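Local atomic coordinates of effector protein hopAB2 (Pseudomonas syringae pv. tomato, PDB entry 3HGL), a protein that is recognised by the tomato resistance protein Pto, triggering host immunity, and suppresses plant programmed cell death as a virulence factor in susceptible plants. Residues Glu19-Ser24 / Ser42-Asn47. Sequence-based numbering, arbitrary orientation.
Sequences EGADIS and SRVEQN
Val44 packs against Glu19 and Ala21 where the loop between helices 5-18 and 23-35 passes the capping box, formed by Ser42 and Glu45, at the N-terminus of helix 43-52. This surface contact lies in the small all-helical Pto-interaction domain of the effector. Ser42 OG accepts from Glu45 N at 3.1 Å, while Ser42 N returns a nearly straight bond (171°) to Glu45 OE1, reached on the anti side and tilted out of the carboxylate plane. The CG1 methyl of Val44 does the touching. With chi1 at 171°, CG1 points opposite the backbone N and meets the aliphatic base of Glu19 at CB, 4.0 Å away, and the Ala21 methyl, CG1 to CB 4.2 Å. The carbonyl of Val44 has a role too, since water 1 bridges Val44 O and Glu19 OE1 (2.6 Å to OE1), linking the two polar groups around the apolar patch. Glu19 OE2, for its part, is bonded by Gln15 within helix 5-18. The opposing loop is shaped by a Schellman motif in which Gly20, with positive phi, is the C-prime residue ending helix 5-18. Glu45 then extends its carboxylate toward the start of helix 23-35. With OE1 engaged in the capping box, OE2 is hydrogen-bonded with His25 ND1 and Thr26 OG1 in the first turn of helix 23-35, and together these bonds restrict the rotation of the buried carboxylate. A second water completes the link by accepting from Asp22 N and donating to Glu45 OE2. Asp22 is itself the N-cap of helix 23-35; its OD1 takes both Ser24 OG, at 2.7 Å on the syn side and somewhat out of the plane, and Ser24 N, which approaches from above the carboxylate plane.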
ATOM      1  N   GLU A  19      -2.280   6.919  10.963  1.00 34.14           N
ATOM      2  CA  GLU A  19      -2.508   5.798  11.862  1.00 33.48           C
ATOM      3  C   GLU A  19      -1.244   5.230  12.512  1.00 32.78           C
ATOM      4  O   GLU A  19      -1.291   4.208  13.196  1.00 33.75           O
ATOM      5  CB  GLU A  19      -3.308   4.709  11.135  1.00 33.47           C
ATOM      6  CG  GLU A  19      -4.741   5.157  10.864  1.00 34.40           C
ATOM      7  CD  GLU A  19      -5.627   4.070  10.306  1.00 35.53           C
ATOM      8  OE1 GLU A  19      -5.567   2.933  10.817  1.00 35.05           O
ATOM      9  OE2 GLU A  19      -6.399   4.356   9.363  1.00 36.64           O
ATOM     10  N   GLY A  20      -0.119   5.909  12.312  1.00 33.15           N
ATOM     11  CA  GLY A  20       1.126   5.473  12.923  1.00 33.51           C
ATOM     12  C   GLY A  20       1.856   4.320  12.258  1.00 34.42           C
ATOM     13  O   GLY A  20       2.677   3.658  12.894  1.00 35.39           O
ATOM     14  N   ALA A  21       1.571   4.067  10.985  1.00 32.08           N
ATOM     15  CA  ALA A  21       2.245   2.980  10.280  1.00 31.71           C
ATOM     16  C   ALA A  21       3.656   3.408   9.896  1.00 31.58           C
ATOM     17  O   ALA A  21       3.921   4.593   9.691  1.00 32.00           O
ATOM     18  CB  ALA A  21       1.455   2.596   9.028  1.00 31.63           C
ATOM     19  N   ASP A  22       4.569   2.445   9.820  1.00 30.48           N
ATOM     20  CA  ASP A  22       5.945   2.721   9.418  1.00 29.04           C
ATOM     21  C   ASP A  22       5.952   2.543   7.897  1.00 28.16           C
ATOM     22  O   ASP A  22       6.077   1.424   7.394  1.00 26.11           O
ATOM     23  CB  ASP A  22       6.892   1.718  10.089  1.00 30.14           C
ATOM     24  CG  ASP A  22       8.285   1.727   9.486  1.00 31.72           C
ATOM     25  OD1 ASP A  22       8.630   2.691   8.771  1.00 30.52           O
ATOM     26  OD2 ASP A  22       9.045   0.767   9.743  1.00 35.62           O
ATOM     27  N   ILE A  23       5.809   3.643   7.161  1.00 27.02           N
ATOM     28  CA  ILE A  23       5.744   3.536   5.710  1.00 27.00           C
ATOM     29  C   ILE A  23       6.970   2.963   5.012  1.00 26.14           C
ATOM     30  O   ILE A  23       6.876   2.548   3.854  1.00 24.28           O
ATOM     31  CB  ILE A  23       5.328   4.883   5.050  1.00 29.91           C
ATOM     32  CG1 ILE A  23       6.259   6.011   5.479  1.00 31.25           C
ATOM     33  CG2 ILE A  23       3.890   5.211   5.428  1.00 30.14           C
ATOM     34  CD1 ILE A  23       6.020   7.300   4.700  1.00 33.25           C
ATOM     35  N   SER A  24       8.116   2.927   5.690  1.00 26.08           N
ATOM     36  CA  SER A  24       9.297   2.331   5.067  1.00 26.47           C
ATOM     37  C   SER A  24       8.997   0.829   5.028  1.00 25.06           C
ATOM     38  O   SER A  24       9.323   0.139   4.063  1.00 26.00           O
ATOM     39  CB  SER A  24      10.578   2.617   5.880  1.00 26.09           C
ATOM     40  OG  SER A  24      10.584   1.950   7.137  1.00 27.43           O
ATOM     41  N   SER A  42       1.361  -5.498   8.762  1.00 30.23           N
ATOM     42  CA  SER A  42       1.072  -5.347  10.183  1.00 31.93           C
ATOM     43  C   SER A  42      -0.447  -5.251  10.332  1.00 33.49           C
ATOM     44  O   SER A  42      -1.171  -5.119   9.338  1.00 31.33           O
ATOM     45  CB  SER A  42       1.713  -4.070  10.720  1.00 32.28           C
ATOM     46  OG  SER A  42       1.073  -2.930  10.169  1.00 33.73           O
ATOM     47  N   ARG A  43      -0.937  -5.312  11.565  1.00 34.16           N
ATOM     48  CA  ARG A  43      -2.373  -5.214  11.780  1.00 36.39           C
ATOM     49  C   ARG A  43      -2.905  -3.890  11.235  1.00 33.86           C
ATOM     50  O   ARG A  43      -3.943  -3.854  10.579  1.00 33.07           O
ATOM     51  CB  ARG A  43      -2.702  -5.340  13.271  1.00 40.79           C
ATOM     52  CG  ARG A  43      -2.389  -6.714  13.845  1.00 47.95           C
ATOM     53  CD  ARG A  43      -2.971  -6.880  15.240  1.00 53.62           C
ATOM     54  NE  ARG A  43      -2.793  -8.242  15.736  1.00 58.03           N
ATOM     55  CZ  ARG A  43      -3.249  -8.677  16.907  1.00 61.04           C
ATOM     56  NH1 ARG A  43      -3.916  -7.856  17.709  1.00 62.16           N
ATOM     57  NH2 ARG A  43      -3.038  -9.934  17.276  1.00 62.46           N
ATOM     58  N   VAL A  44      -2.186  -2.806  11.499  1.00 32.96           N
ATOM     59  CA  VAL A  44      -2.600  -1.492  11.019  1.00 33.26           C
ATOM     60  C   VAL A  44      -2.619  -1.442   9.487  1.00 31.53           C
ATOM     61  O   VAL A  44      -3.600  -0.996   8.887  1.00 31.03           O
ATOM     62  CB  VAL A  44      -1.669  -0.382  11.559  1.00 33.70           C
ATOM     63  CG1 VAL A  44      -1.970   0.940  10.871  1.00 34.21           C
ATOM     64  CG2 VAL A  44      -1.864  -0.234  13.063  1.00 35.83           C
ATOM     65  N   GLU A  45      -1.539  -1.905   8.857  1.00 29.11           N
ATOM     66  CA  GLU A  45      -1.453  -1.901   7.399  1.00 29.41           C
ATOM     67  C   GLU A  45      -2.543  -2.759   6.769  1.00 29.50           C
ATOM     68  O   GLU A  45      -3.206  -2.344   5.818  1.00 28.31           O
ATOM     69  CB  GLU A  45      -0.082  -2.415   6.933  1.00 27.33           C
ATOM     70  CG  GLU A  45       1.101  -1.607   7.455  1.00 28.14           C
ATOM     71  CD  GLU A  45       2.447  -2.256   7.165  1.00 28.36           C
ATOM     72  OE1 GLU A  45       2.520  -3.502   7.169  1.00 25.99           O
ATOM     73  OE2 GLU A  45       3.435  -1.518   6.953  1.00 26.71           O
ATOM     74  N   GLN A  46      -2.722  -3.963   7.302  1.00 30.16           N
ATOM     75  CA  GLN A  46      -3.721  -4.871   6.766  1.00 31.85           C
ATOM     76  C   GLN A  46      -5.107  -4.247   6.831  1.00 30.93           C
ATOM     77  O   GLN A  46      -5.850  -4.284   5.856  1.00 30.28           O
ATOM     78  CB  GLN A  46      -3.707  -6.193   7.535  1.00 34.61           C
ATOM     79  CG  GLN A  46      -4.633  -7.243   6.953  1.00 40.83           C
ATOM     80  CD  GLN A  46      -4.463  -8.594   7.612  1.00 45.55           C
ATOM     81  OE1 GLN A  46      -4.685  -8.745   8.815  1.00 48.42           O
ATOM     82  NE2 GLN A  46      -4.064  -9.589   6.825  1.00 48.77           N
ATOM     83  N   ASN A  47      -5.447  -3.673   7.980  1.00 30.16           N
ATOM     84  CA  ASN A  47      -6.751  -3.038   8.159  1.00 31.32           C
ATOM     85  C   ASN A  47      -6.953  -1.928   7.125  1.00 30.28           C
ATOM     86  O   ASN A  47      -8.025  -1.803   6.525  1.00 29.51           O
ATOM     87  CB  ASN A  47      -6.864  -2.466   9.576  1.00 32.88           C
ATOM     88  CG  ASN A  47      -8.218  -1.827   9.844  1.00 35.91           C
ATOM     89  OD1 ASN A  47      -8.310  -0.626  10.099  1.00 36.09           O
ATOM     90  ND2 ASN A  47      -9.272  -2.630   9.786  1.00 33.49           N
TER
HETATM   91  O   HOH W   1      -5.442   0.344  10.522  1.00 38.93           O
HETATM   92  O   HOH W   2       4.097  -0.249   9.469  1.00 30.53           O